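Local coordinates for beta-1,3-glucanosyltransferase (Rhizomucor miehei CAU432, PDB 4WTP), which belongs to glycoside hydrolase family 17 and is built as a single-chain (beta/alpha) barrel, its parallel strands ringed by helices, at residues G97-R102 / L135-T140; P218-E223 / N258-Y263; S265-P270 / G280-D285; F188-G193 / Q234-S239; S123-L128 / H159-A164. One frame throughout, in Å; residues are numbered along the deposited sequence.

Contact 1: residues G97-R102 / L135-T140. With EDO (1,2-ethanediol), chain C.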
# COMPACT_ATOMS: atom_id res chain seq x y z
N GLY A 97 -7.86 1.65 -1.49
CA GLY A 97 -7.42 2.93 -0.96
C GLY A 97 -8.30 4.04 -1.50
O GLY A 97 -8.71 3.99 -2.69
N MET A 98 -8.57 5.02 -0.64
CA MET A 98 -9.18 6.29 -1.01
C MET A 98 -8.08 7.31 -1.08
O MET A 98 -7.23 7.38 -0.18
CB MET A 98 -10.20 6.74 0.04
CG MET A 98 -11.32 5.73 0.32
SD MET A 98 -12.52 6.24 1.59
CE MET A 98 -13.48 7.48 0.67
N TRP A 99 -8.07 8.11 -2.15
CA TRP A 99 -7.04 9.13 -2.31
C TRP A 99 -7.57 10.50 -1.98
O TRP A 99 -8.24 11.13 -2.81
CB TRP A 99 -6.40 9.11 -3.70
CG TRP A 99 -5.20 9.99 -3.67
CD1 TRP A 99 -5.10 11.30 -4.07
CD2 TRP A 99 -3.93 9.66 -3.06
NE1 TRP A 99 -3.85 11.80 -3.80
CE2 TRP A 99 -3.10 10.85 -3.19
CE3 TRP A 99 -3.41 8.53 -2.46
CZ2 TRP A 99 -1.80 10.88 -2.73
CZ3 TRP A 99 -2.10 8.56 -2.00
CH2 TRP A 99 -1.31 9.70 -2.15
N ILE A 100 -7.30 10.96 -0.77
CA ILE A 100 -7.78 12.26 -0.33
C ILE A 100 -6.59 13.18 -0.13
O ILE A 100 -5.58 12.78 0.43
CB ILE A 100 -8.73 12.19 0.89
CG1 ILE A 100 -8.06 11.37 2.00
CG2 ILE A 100 -10.10 11.56 0.55
CD1 ILE A 100 -8.81 11.40 3.31
N ASP A 101 -6.71 14.39 -0.67
CA ASP A 101 -5.72 15.47 -0.47
C ASP A 101 -6.35 16.87 -0.62
O ASP A 101 -6.65 17.52 0.39
CB ASP A 101 -4.45 15.28 -1.32
CG ASP A 101 -4.75 15.00 -2.77
OD1 ASP A 101 -5.88 15.25 -3.24
OD2 ASP A 101 -3.81 14.54 -3.46
N ARG A 102 -6.63 17.30 -1.84
CA ARG A 102 -7.26 18.62 -2.02
C ARG A 102 -8.72 18.54 -1.56
O ARG A 102 -9.34 17.46 -1.61
CB ARG A 102 -7.12 19.12 -3.46
CG ARG A 102 -8.00 18.42 -4.48
CD ARG A 102 -8.00 19.22 -5.79
NE ARG A 102 -8.98 18.73 -6.76
CZ ARG A 102 -8.82 17.65 -7.53
NH1 ARG A 102 -7.72 16.92 -7.44
NH2 ARG A 102 -9.77 17.29 -8.38
N LEU A 135 -2.09 13.51 6.89
CA LEU A 135 -1.51 14.35 7.93
C LEU A 135 -0.04 14.69 7.67
O LEU A 135 0.39 15.82 7.93
CB LEU A 135 -1.70 13.72 9.30
CG LEU A 135 -3.15 13.53 9.74
CD1 LEU A 135 -3.17 12.94 11.14
CD2 LEU A 135 -3.94 14.84 9.73
N TYR A 136 0.72 13.75 7.10
CA TYR A 136 2.09 14.11 6.68
C TYR A 136 2.08 15.33 5.74
O TYR A 136 2.88 16.26 5.91
CB TYR A 136 2.80 12.93 6.02
CG TYR A 136 4.08 13.34 5.34
CD1 TYR A 136 5.25 13.56 6.08
CD2 TYR A 136 4.10 13.57 3.97
CE1 TYR A 136 6.42 13.96 5.46
CE2 TYR A 136 5.27 13.99 3.33
CZ TYR A 136 6.42 14.17 4.09
OH TYR A 136 7.58 14.57 3.50
N ARG A 137 1.17 15.32 4.77
CA ARG A 137 1.07 16.42 3.78
C ARG A 137 0.40 17.67 4.30
O ARG A 137 0.45 18.74 3.65
CB ARG A 137 0.33 15.98 2.50
CG ARG A 137 1.14 15.05 1.63
CD ARG A 137 0.50 14.83 0.26
NE ARG A 137 -0.88 14.36 0.44
CZ ARG A 137 -1.19 13.07 0.54
NH1 ARG A 137 -0.23 12.15 0.43
NH2 ARG A 137 -2.45 12.71 0.75
N GLY A 138 -0.26 17.57 5.45
CA GLY A 138 -0.97 18.74 5.99
C GLY A 138 -2.23 19.07 5.20
O GLY A 138 -2.61 20.22 5.11
N ASP A 139 -2.91 18.06 4.62
CA ASP A 139 -4.09 18.29 3.80
C ASP A 139 -5.30 18.70 4.64
O ASP A 139 -6.20 19.37 4.14
CB ASP A 139 -4.42 17.07 2.94
CG ASP A 139 -3.37 16.84 1.88
OD1 ASP A 139 -2.80 17.84 1.40
OD2 ASP A 139 -3.13 15.68 1.55
N THR A 140 -5.36 18.24 5.88
CA THR A 140 -6.40 18.63 6.80
C THR A 140 -5.88 18.40 8.22
O THR A 140 -4.78 17.86 8.42
CB THR A 140 -7.76 17.93 6.53
OG1 THR A 140 -8.77 18.59 7.28
CG2 THR A 140 -7.71 16.45 6.95
C1 EDO C . -5.86 20.86 0.72
O1 EDO C . -6.37 22.14 1.14
C2 EDO C . -6.24 19.83 1.76
O2 EDO C . -7.62 19.49 1.67
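Two aspartates from different loops meet here at close range without facing each other as charges: OD2 of Asp139 comes to 3.2 Å from CB of Asp101, pressed against a methylene, while OD2 of Asp101 is turned elsewhere. The same oxygen of Asp139 is held by Arg137, two residues before it in the chain. Its NE gives a hydrogen bond of 2.8 Å to OD2 of Asp139, on the syn side and a little out of the carboxylate plane, and NH2 adds a weak one to the same oxygen. Their salt bridge probably offsets much of the acid's charge. A bend in the arginine chain at chi3 (-55°) turns the guanidinium so that NE and NH2 face OD2 of Asp139 while NH1 lies near the Trp99 ring. There NH1 of Arg137 lies 3.7 Å from CH2 of Trp99, the ring and guanidinium planes 33° apart, and NH2 hangs over the rim of one ring face. NH2 of Arg137 also lies 3.1 Å from O of Ile100, near the guanidinium plane, and NH1 bonds to O of Ser132. On the other side of the contact, NE1 of Trp99 bonds to OD2 of Asp101 at 2.8 Å, approaching from above the carboxylate plane, and N of Arg102 donates to OD1 of the same group at 2.6 Å. The modelled 1,2-ethanediol comes too close to Asp139 for its position to be trusted. The partners are the loops that follow the neighbouring strands 93-98 and 125-132, as expected at the C-terminal rim of a (beta/alpha) barrel.

Contact 2: residues P218-E223 / N258-Y263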
# COMPACT_ATOMS: atom_id res chain seq x y z
N PRO A 218 -4.81 -3.24 15.89
CA PRO A 218 -3.81 -3.87 15.00
C PRO A 218 -3.08 -2.85 14.14
O PRO A 218 -3.67 -1.84 13.71
CB PRO A 218 -4.65 -4.80 14.13
CG PRO A 218 -5.88 -5.10 14.93
CD PRO A 218 -6.15 -3.81 15.69
N VAL A 219 -1.79 -3.14 13.90
CA VAL A 219 -0.96 -2.31 13.06
C VAL A 219 -0.42 -3.14 11.90
O VAL A 219 0.23 -4.16 12.10
CB VAL A 219 0.24 -1.70 13.85
CG1 VAL A 219 1.04 -0.81 12.94
CG2 VAL A 219 -0.27 -0.87 15.05
N LYS A 220 -0.68 -2.68 10.68
CA LYS A 220 -0.17 -3.31 9.47
C LYS A 220 0.76 -2.32 8.78
O LYS A 220 0.85 -1.15 9.16
CB LYS A 220 -1.35 -3.71 8.56
CG LYS A 220 -2.38 -4.57 9.28
CD LYS A 220 -3.45 -5.10 8.34
CE LYS A 220 -4.49 -5.88 9.12
NZ LYS A 220 -4.80 -7.13 8.37
N ILE A 221 1.46 -2.80 7.76
CA ILE A 221 2.35 -1.93 6.97
C ILE A 221 1.75 -1.76 5.59
O ILE A 221 1.62 -2.72 4.84
CB ILE A 221 3.80 -2.47 6.95
CG1 ILE A 221 4.35 -2.56 8.38
CG2 ILE A 221 4.68 -1.60 6.07
CD1 ILE A 221 5.73 -3.17 8.48
N SER A 222 1.38 -0.53 5.23
CA SER A 222 0.77 -0.29 3.93
C SER A 222 1.77 -0.06 2.81
O SER A 222 1.43 -0.29 1.65
CB SER A 222 -0.21 0.87 4.00
OG SER A 222 0.34 1.86 4.85
N GLU A 223 2.98 0.38 3.14
CA GLU A 223 4.01 0.58 2.11
C GLU A 223 5.40 0.52 2.71
O GLU A 223 5.69 1.21 3.73
CB GLU A 223 3.94 1.97 1.44
CG GLU A 223 2.72 2.36 0.66
CD GLU A 223 2.76 3.81 0.25
OE1 GLU A 223 3.71 4.52 0.61
OE2 GLU A 223 1.82 4.27 -0.37
N ASN A 258 4.67 -11.69 12.73
CA ASN A 258 3.28 -11.83 12.33
C ASN A 258 2.62 -10.48 11.96
O ASN A 258 1.47 -10.19 12.31
CB ASN A 258 2.47 -12.53 13.44
CG ASN A 258 1.24 -13.23 12.89
OD1 ASN A 258 1.14 -13.45 11.69
ND2 ASN A 258 0.31 -13.60 13.78
N ILE A 259 3.35 -9.67 11.19
CA ILE A 259 2.84 -8.40 10.74
C ILE A 259 2.38 -8.53 9.29
O ILE A 259 3.11 -9.12 8.48
CB ILE A 259 3.95 -7.35 10.83
CG1 ILE A 259 4.41 -7.17 12.28
CG2 ILE A 259 3.51 -6.03 10.22
CD1 ILE A 259 5.70 -6.41 12.38
N ASP A 260 1.21 -7.99 8.97
CA ASP A 260 0.69 -7.94 7.60
C ASP A 260 1.31 -6.75 6.84
O ASP A 260 1.24 -5.61 7.31
CB ASP A 260 -0.85 -7.82 7.57
CG ASP A 260 -1.58 -9.02 8.16
OD1 ASP A 260 -0.99 -10.11 8.27
OD2 ASP A 260 -2.77 -8.82 8.47
N LEU A 261 1.90 -7.06 5.69
CA LEU A 261 2.64 -6.09 4.89
C LEU A 261 2.15 -6.03 3.45
O LEU A 261 2.02 -7.08 2.79
CB LEU A 261 4.12 -6.48 4.88
CG LEU A 261 4.99 -5.85 3.78
CD1 LEU A 261 5.14 -4.38 4.07
CD2 LEU A 261 6.35 -6.55 3.71
N LEU A 262 1.92 -4.82 2.94
CA LEU A 262 1.71 -4.61 1.50
C LEU A 262 3.02 -4.06 0.95
O LEU A 262 3.42 -2.92 1.30
CB LEU A 262 0.58 -3.59 1.28
CG LEU A 262 -0.78 -4.01 1.84
CD1 LEU A 262 -1.78 -2.87 1.66
CD2 LEU A 262 -1.25 -5.34 1.23
N TYR A 263 3.69 -4.85 0.13
CA TYR A 263 5.00 -4.45 -0.37
C TYR A 263 4.87 -3.41 -1.50
O TYR A 263 3.93 -3.47 -2.29
CB TYR A 263 5.78 -5.68 -0.85
CG TYR A 263 7.23 -5.35 -1.09
CD1 TYR A 263 8.14 -5.28 -0.03
CD2 TYR A 263 7.68 -5.02 -2.36
CE1 TYR A 263 9.45 -4.89 -0.23
CE2 TYR A 263 8.99 -4.62 -2.57
CZ TYR A 263 9.86 -4.56 -1.50
OH TYR A 263 11.16 -4.13 -1.68
O HOH W 1 -0.21 -6.71 11.12
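Backbone bonds centre on Ile221, which pairs with the 258-263 segment through both its polar atoms: its N donates to O of Asp260 at 2.9 Å, and its O accepts from N of Leu262 at 2.8 Å, each bond nearly straight. The two chains run in roughly the same direction, 31° apart. One step back along them a water takes over, donating to O of Val219 and accepting from N of Asp260. The charged pair lies beside this. Lys220 and Asp260 send their side chains the same way, side by side, and in the lysine conformer described here, one of two deposited, NZ of Lys220 forms a salt bridge with OD2 of Asp260 at 2.6 Å, from the anti side. Apolar contact comes from Ile221, whose two branches part: CG1 goes to CG2 of Ile259 at 4.0 Å, while CG2 presses on CD1 of Leu261 at 3.5 Å, tighter than usual for carbon atoms. In the barrel this contact brings strand 219-223 alongside the segment that leads into strand 262-263 and so closes the ring. Ile259 rests on Met204 and Tyr207 of helix 196-212, Leu261 on Val250 of helix 240-256, and strand 182-186 runs along the other edge of 219-223.

Contact 3: residues S265-P270 / G280-D285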
# COMPACT_ATOMS: atom_id res chain seq x y z
N SER A 265 6.74 -1.92 -4.78
CA SER A 265 5.42 -2.05 -5.41
C SER A 265 5.50 -3.20 -6.41
O SER A 265 6.55 -3.83 -6.56
CB SER A 265 5.07 -0.74 -6.17
OG SER A 265 5.99 -0.49 -7.23
N ALA A 266 4.38 -3.49 -7.08
CA ALA A 266 4.34 -4.60 -8.01
C ALA A 266 5.31 -4.44 -9.20
O ALA A 266 6.12 -5.33 -9.48
CB ALA A 266 2.90 -4.81 -8.51
N PHE A 267 5.20 -3.30 -9.87
CA PHE A 267 5.93 -3.06 -11.12
C PHE A 267 6.66 -1.73 -11.11
O PHE A 267 6.20 -0.78 -10.49
CB PHE A 267 4.97 -3.06 -12.32
CG PHE A 267 4.15 -4.31 -12.38
CD1 PHE A 267 4.74 -5.51 -12.77
CD2 PHE A 267 2.78 -4.32 -12.04
CE1 PHE A 267 4.01 -6.69 -12.81
CE2 PHE A 267 2.04 -5.50 -12.09
CZ PHE A 267 2.65 -6.69 -12.48
N ASP A 268 7.83 -1.67 -11.76
CA ASP A 268 8.48 -0.38 -11.98
C ASP A 268 7.49 0.55 -12.70
O ASP A 268 6.71 0.11 -13.55
CB ASP A 268 9.70 -0.54 -12.88
CG ASP A 268 10.86 -1.18 -12.19
OD1 ASP A 268 10.91 -1.18 -10.92
OD2 ASP A 268 11.76 -1.71 -12.91
N GLU A 269 7.55 1.83 -12.37
CA GLU A 269 6.68 2.82 -12.98
C GLU A 269 7.51 3.94 -13.61
O GLU A 269 7.83 4.94 -12.95
CB GLU A 269 5.74 3.38 -11.93
CG GLU A 269 4.77 2.32 -11.40
CD GLU A 269 3.76 2.93 -10.43
OE1 GLU A 269 2.62 3.25 -10.83
OE2 GLU A 269 4.12 3.10 -9.25
N PRO A 270 7.87 3.77 -14.90
CA PRO A 270 8.74 4.70 -15.64
C PRO A 270 8.34 6.17 -15.60
O PRO A 270 9.21 7.00 -15.75
CB PRO A 270 8.67 4.19 -17.09
CG PRO A 270 8.31 2.75 -16.97
CD PRO A 270 7.45 2.63 -15.73
N GLY A 280 9.62 -1.43 -8.40
CA GLY A 280 8.90 -2.67 -8.64
C GLY A 280 9.67 -3.88 -8.18
O GLY A 280 10.91 -3.92 -8.20
N VAL A 281 8.90 -4.90 -7.80
CA VAL A 281 9.43 -6.27 -7.65
C VAL A 281 9.70 -6.85 -9.05
O VAL A 281 10.67 -7.58 -9.23
CB VAL A 281 8.44 -7.15 -6.86
CG1 VAL A 281 8.91 -8.59 -6.84
CG2 VAL A 281 8.28 -6.63 -5.43
N LEU A 282 8.81 -6.50 -9.97
CA LEU A 282 8.94 -6.87 -11.38
C LEU A 282 9.13 -5.62 -12.23
O LEU A 282 8.91 -4.48 -11.78
CB LEU A 282 7.73 -7.70 -11.85
CG LEU A 282 7.64 -9.09 -11.19
CD1 LEU A 282 6.57 -9.14 -10.12
CD2 LEU A 282 7.50 -10.20 -12.19
N GLY A 283 9.55 -5.83 -13.48
CA GLY A 283 9.83 -4.72 -14.38
C GLY A 283 8.57 -4.02 -14.90
O GLY A 283 7.46 -4.52 -14.76
N SER A 284 8.75 -2.85 -15.52
CA SER A 284 7.62 -2.10 -16.08
C SER A 284 6.92 -2.86 -17.20
O SER A 284 5.74 -2.65 -17.44
CB SER A 284 8.07 -0.75 -16.63
OG SER A 284 8.96 -0.92 -17.72
N ASP A 285 7.63 -3.77 -17.87
CA ASP A 285 7.02 -4.57 -18.93
C ASP A 285 6.52 -5.92 -18.41
O ASP A 285 6.23 -6.83 -19.19
CB ASP A 285 7.95 -4.68 -20.17
CG ASP A 285 9.12 -5.62 -19.98
OD1 ASP A 285 9.31 -6.28 -18.93
OD2 ASP A 285 9.93 -5.74 -20.94
O HOH W 2 11.40 -1.69 -15.53
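Asp268 carries much of the polar traffic between 265-270 and 280-285. Its OD1 accepts from N of Gly280 at 2.8 Å, nearly end-on to the C-O bond, and also forms a salt bridge with Lys289, whose NZ bonds in turn to O of Gly280. OD2 of Asp268 accepts a hydrogen bond from a water at 2.6 Å, and that water accepts from N of Ser284. The residue's backbone is used as well: N of Asp268 donates to O of Leu282 at 3.0 Å. Two more backbone bonds run the other way, from N of Val281 to O of Ser265 at 2.9 Å and from N of Leu282 to O of Ala266 at 3.0 Å. O of Ser265 further receives a CA-H contact from Gly280, and O of Leu282 one from CA of Phe267. Close passage here suits a glycine, since CA of Gly280 lies 3.5 Å from C of Phe267. Apolar filling is modest: CD1 of Phe267 touches CB of Leu282 at 3.8 Å, the two side chains running alongside each other towards Leu62 of helix 52-62. With one carboxylate serving a backbone N-H, a lysine and a water, the Asp268 charge is probably well compensated, and the two loop segments are joined by polar bonds although neither is regular strand or helix.

Contact 4: residues F188-G193 / Q234-S239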
# COMPACT_ATOMS: atom_id res chain seq x y z
N PHE A 188 9.76 4.34 4.52
CA PHE A 188 10.85 4.01 3.61
C PHE A 188 12.17 4.46 4.18
O PHE A 188 12.58 5.62 3.98
CB PHE A 188 10.65 4.72 2.27
CG PHE A 188 9.47 4.21 1.48
CD1 PHE A 188 8.18 4.71 1.72
CD2 PHE A 188 9.66 3.26 0.45
CE1 PHE A 188 7.09 4.25 0.99
CE2 PHE A 188 8.56 2.81 -0.29
CZ PHE A 188 7.29 3.30 -0.01
N PRO A 189 12.90 3.54 4.83
CA PRO A 189 14.25 3.85 5.27
C PRO A 189 15.15 4.44 4.16
O PRO A 189 16.04 5.25 4.46
CB PRO A 189 14.74 2.50 5.79
CG PRO A 189 13.50 1.89 6.39
CD PRO A 189 12.40 2.28 5.43
N TYR A 190 14.95 4.04 2.91
CA TYR A 190 15.68 4.60 1.81
C TYR A 190 15.63 6.13 1.81
O TYR A 190 16.64 6.82 1.60
CB TYR A 190 15.11 4.08 0.48
CG TYR A 190 15.87 4.64 -0.68
CD1 TYR A 190 17.03 4.00 -1.14
CD2 TYR A 190 15.49 5.82 -1.32
CE1 TYR A 190 17.79 4.53 -2.17
CE2 TYR A 190 16.24 6.35 -2.35
CZ TYR A 190 17.40 5.71 -2.78
OH TYR A 190 18.14 6.24 -3.80
N TRP A 191 14.44 6.67 2.01
CA TRP A 191 14.28 8.12 1.99
C TRP A 191 14.77 8.81 3.27
O TRP A 191 14.78 10.05 3.35
CB TRP A 191 12.81 8.47 1.73
CG TRP A 191 12.32 8.09 0.37
CD1 TRP A 191 11.26 7.27 0.04
CD2 TRP A 191 12.86 8.55 -0.89
NE1 TRP A 191 11.11 7.18 -1.32
CE2 TRP A 191 12.04 7.95 -1.94
CE3 TRP A 191 13.88 9.40 -1.25
CZ2 TRP A 191 12.28 8.20 -3.27
CZ3 TRP A 191 14.13 9.63 -2.60
CH2 TRP A 191 13.33 9.05 -3.59
N GLU A 192 15.20 8.01 4.24
CA GLU A 192 15.79 8.48 5.48
C GLU A 192 17.32 8.35 5.42
O GLU A 192 18.03 8.68 6.37
CB GLU A 192 15.23 7.70 6.67
CG GLU A 192 13.70 7.67 6.76
CD GLU A 192 13.20 6.53 7.66
OE1 GLU A 192 13.79 6.34 8.75
OE2 GLU A 192 12.24 5.79 7.30
N GLY A 193 17.84 7.84 4.29
CA GLY A 193 19.30 7.74 4.15
C GLY A 193 19.93 6.60 4.93
O GLY A 193 21.15 6.59 5.13
N GLN A 234 21.86 9.84 0.26
CA GLN A 234 22.91 9.72 1.26
C GLN A 234 23.46 8.27 1.28
O GLN A 234 23.81 7.79 0.21
CB GLN A 234 22.44 10.22 2.62
CG GLN A 234 22.10 11.70 2.61
CD GLN A 234 21.05 12.08 3.62
OE1 GLN A 234 20.84 11.38 4.61
NE2 GLN A 234 20.38 13.21 3.39
N SER A 235 23.41 7.58 2.41
CA SER A 235 24.00 6.21 2.50
C SER A 235 23.11 5.12 1.89
O SER A 235 23.56 3.98 1.78
CB SER A 235 24.28 5.80 3.94
OG SER A 235 25.29 6.61 4.51
N SER A 236 21.86 5.44 1.52
CA SER A 236 20.94 4.47 0.92
C SER A 236 21.27 4.39 -0.54
O SER A 236 21.06 5.32 -1.28
CB SER A 236 19.48 4.90 1.15
OG SER A 236 19.21 5.10 2.49
N VAL A 237 21.74 3.22 -1.00
CA VAL A 237 22.15 3.06 -2.38
C VAL A 237 21.11 2.26 -3.16
O VAL A 237 20.71 1.17 -2.74
CB VAL A 237 23.55 2.38 -2.47
CG1 VAL A 237 23.95 2.10 -3.92
CG2 VAL A 237 24.60 3.21 -1.73
N ALA A 238 20.68 2.80 -4.28
CA ALA A 238 19.79 2.09 -5.18
C ALA A 238 20.54 1.08 -6.05
O ALA A 238 21.44 1.48 -6.77
CB ALA A 238 19.04 3.06 -6.05
N SER A 239 20.24 -0.22 -5.90
CA SER A 239 20.87 -1.28 -6.71
C SER A 239 19.96 -2.48 -6.66
O SER A 239 19.11 -2.61 -5.78
CB SER A 239 22.26 -1.66 -6.20
OG SER A 239 22.12 -2.38 -4.98
O HOH W 3 23.21 8.47 5.28
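Tyr190 turns its CG anti to the backbone N (chi1 -179°), which carries the ring out to the 234-239 segment, while chi1 of Ser236 (-55°) sets its OG beside its own N and toward Gly193, leaving its CB to meet the ring. CB of Ser236 lies 3.5 Å from CD1 of Tyr190, and the ring continues past it, CE1 of Tyr190 standing 3.5 Å from O of Ser236. Farther along, N of Ala238 and C of Val237 lie at the ring edge, near its plane, and CB of Ala238 is 4.0 Å from OH of Tyr190. The serine hydroxyl turns to the glycine: OG of Ser236 is only 3.0 Å from C of Gly193, a tight approach that goes with its hydrogen bond to O of Val194, the next residue along. Ser236 belongs to a small antiparallel hairpin, strands 232-233 and 236-237, whose backbone at Gln234 and Ser235 has the angles of a type II' turn. This hairpin lies against the loop that leads from barrel strand 182-186 to helix 196-212. Gly193, at positive phi, ends a short turn in which its N bonds to O of Tyr190. Its own O accepts from a water at 2.8 Å, which accepts from N of Ser235 at 3.0 Å, bridging glycine and hairpin. Behind the contact Tyr190 packs edge-to-face with Trp226, and its CD2 sits over the centre of the Trp191 ring.

Contact 5: residues S123-L128 / H159-A164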
# COMPACT_ATOMS: atom_id res chain seq x y z
N SER A 123 -17.14 -8.23 -1.65
CA SER A 123 -16.93 -9.31 -0.69
C SER A 123 -15.47 -9.73 -0.51
O SER A 123 -15.14 -10.37 0.47
CB SER A 123 -17.78 -10.51 -1.08
OG SER A 123 -17.36 -11.11 -2.28
N ASN A 124 -14.62 -9.34 -1.46
CA ASN A 124 -13.21 -9.74 -1.35
C ASN A 124 -12.32 -8.62 -0.85
O ASN A 124 -11.10 -8.69 -0.98
CB ASN A 124 -12.68 -10.29 -2.66
CG ASN A 124 -12.55 -9.23 -3.75
OD1 ASN A 124 -13.35 -8.29 -3.85
ND2 ASN A 124 -11.50 -9.38 -4.58
N VAL A 125 -12.93 -7.60 -0.24
CA VAL A 125 -12.21 -6.42 0.22
C VAL A 125 -11.80 -6.64 1.67
O VAL A 125 -12.65 -6.84 2.55
CB VAL A 125 -13.08 -5.14 0.10
CG1 VAL A 125 -12.42 -3.94 0.78
CG2 VAL A 125 -13.38 -4.81 -1.35
N ASP A 126 -10.50 -6.59 1.94
CA ASP A 126 -9.96 -6.84 3.27
C ASP A 126 -9.79 -5.56 4.07
O ASP A 126 -9.44 -5.61 5.25
CB ASP A 126 -8.64 -7.59 3.19
CG ASP A 126 -8.83 -9.04 2.83
OD1 ASP A 126 -9.78 -9.69 3.32
OD2 ASP A 126 -8.07 -9.56 2.02
N GLY A 127 -10.00 -4.41 3.45
CA GLY A 127 -9.89 -3.15 4.18
C GLY A 127 -10.08 -1.98 3.25
O GLY A 127 -9.83 -2.10 2.04
N LEU A 128 -10.51 -0.86 3.84
CA LEU A 128 -10.61 0.40 3.14
C LEU A 128 -9.59 1.35 3.80
O LEU A 128 -9.67 1.59 5.02
CB LEU A 128 -12.02 0.93 3.30
CG LEU A 128 -12.40 2.16 2.49
CD1 LEU A 128 -12.18 2.05 0.99
CD2 LEU A 128 -13.86 2.43 2.76
N HIS A 159 -21.10 -3.70 5.49
CA HIS A 159 -20.53 -4.73 4.61
C HIS A 159 -19.42 -5.53 5.27
O HIS A 159 -18.78 -6.37 4.63
CB HIS A 159 -20.01 -4.11 3.32
CG HIS A 159 -21.09 -3.45 2.49
ND1 HIS A 159 -21.80 -4.11 1.55
CD2 HIS A 159 -21.60 -2.16 2.54
CE1 HIS A 159 -22.71 -3.27 1.01
NE2 HIS A 159 -22.60 -2.09 1.63
N GLY A 160 -19.19 -5.28 6.56
CA GLY A 160 -18.14 -6.00 7.30
C GLY A 160 -16.73 -5.58 6.89
O GLY A 160 -15.77 -6.32 7.14
N ILE A 161 -16.59 -4.41 6.25
CA ILE A 161 -15.26 -3.93 5.84
C ILE A 161 -14.63 -3.03 6.87
O ILE A 161 -15.24 -2.06 7.31
CB ILE A 161 -15.34 -3.21 4.50
CG1 ILE A 161 -15.82 -4.19 3.43
CG2 ILE A 161 -13.99 -2.60 4.13
CD1 ILE A 161 -16.06 -3.54 2.09
N LYS A 162 -13.41 -3.37 7.28
CA LYS A 162 -12.70 -2.59 8.31
C LYS A 162 -11.98 -1.39 7.70
O LYS A 162 -11.54 -1.43 6.56
CB LYS A 162 -11.69 -3.49 9.04
CG LYS A 162 -12.31 -4.67 9.78
CD LYS A 162 -11.25 -5.58 10.41
CE LYS A 162 -11.87 -6.77 11.12
NZ LYS A 162 -10.84 -7.60 11.80
N VAL A 163 -11.86 -0.31 8.48
CA VAL A 163 -11.24 0.91 7.99
C VAL A 163 -9.91 1.24 8.68
O VAL A 163 -9.73 1.02 9.88
CB VAL A 163 -12.18 2.14 8.09
CG1 VAL A 163 -13.49 1.86 7.37
CG2 VAL A 163 -12.44 2.51 9.52
N ALA A 164 -9.00 1.77 7.88
CA ALA A 164 -7.69 2.20 8.37
C ALA A 164 -7.39 3.54 7.74
O ALA A 164 -8.11 4.01 6.87
CB ALA A 164 -6.62 1.21 7.96
O HOH W 4 -13.37 -7.68 5.16
O HOH W 5 -12.16 -5.93 6.52
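Ile161 is the bump of this contact, and the hollow that receives it is formed by Val125, the backbone at Gly127 and Leu128. Its two branches divide the work. CD1 of Ile161 reaches CG1 of Val125 at 3.9 Å; CG2 of Ile161, set anti to the backbone N, fits between that same methyl and the start of Leu128, 4.1 Å from its CB. The carbonyl carbon of Gly127 comes within 4.1 Å of CG2 of Ile161. Beyond the isoleucine the chains draw together as parallel strands. N of Leu128 donates to O of Lys162 at 3.0 Å and N of Ala164 to O of Leu128 at 2.9 Å, so that Leu128 straddles Val163, both side chains on one face of the sheet but only loosely in touch. CA of Gly127 and CA of Val163 add C-H contacts to the same two carbonyl oxygens. Before this pairing the backbones stand farther apart and water fills in: one molecule accepts from N of Lys162 at 2.9 Å and gives a weak bond to O of Asp126, and another lies 2.8 Å from O of Val125. The long side chain of Lys162 leads away from the contact. Strand 125-132, helix 142-156 and strand 163-167 form a beta-alpha-beta unit, and Val156 of that helix packs on Leu128, Ile161 and Val163 together. Strand 93-98 borders 125-132 on its other edge, with Ile94 and Leu96 against Val125, while Phe182 of strand 182-186 lies beside Lys162 and Ala164.

In the fold
From the N terminus, contacts 1 and 5 come first and cross: 97-102 waits for 135-140, while 123-128, lying between them, waits for 159-164. Contact 1 joins two loops after neighbouring strands and contact 5 the first residues of the two strands of a beta-alpha-beta unit; Met98 and Leu128 pack together where they meet. Contacts 4 and 2 then cross likewise, 188-193 closing on the hairpin at 234-239 and 218-223 closing on 258-263, with Phe188 touching Glu223. Contact 2 brings the last strand to the seventh and so shuts the barrel. Contact 3 follows in series, closing a short loop just after that strand, where Val281 packs on Tyr263.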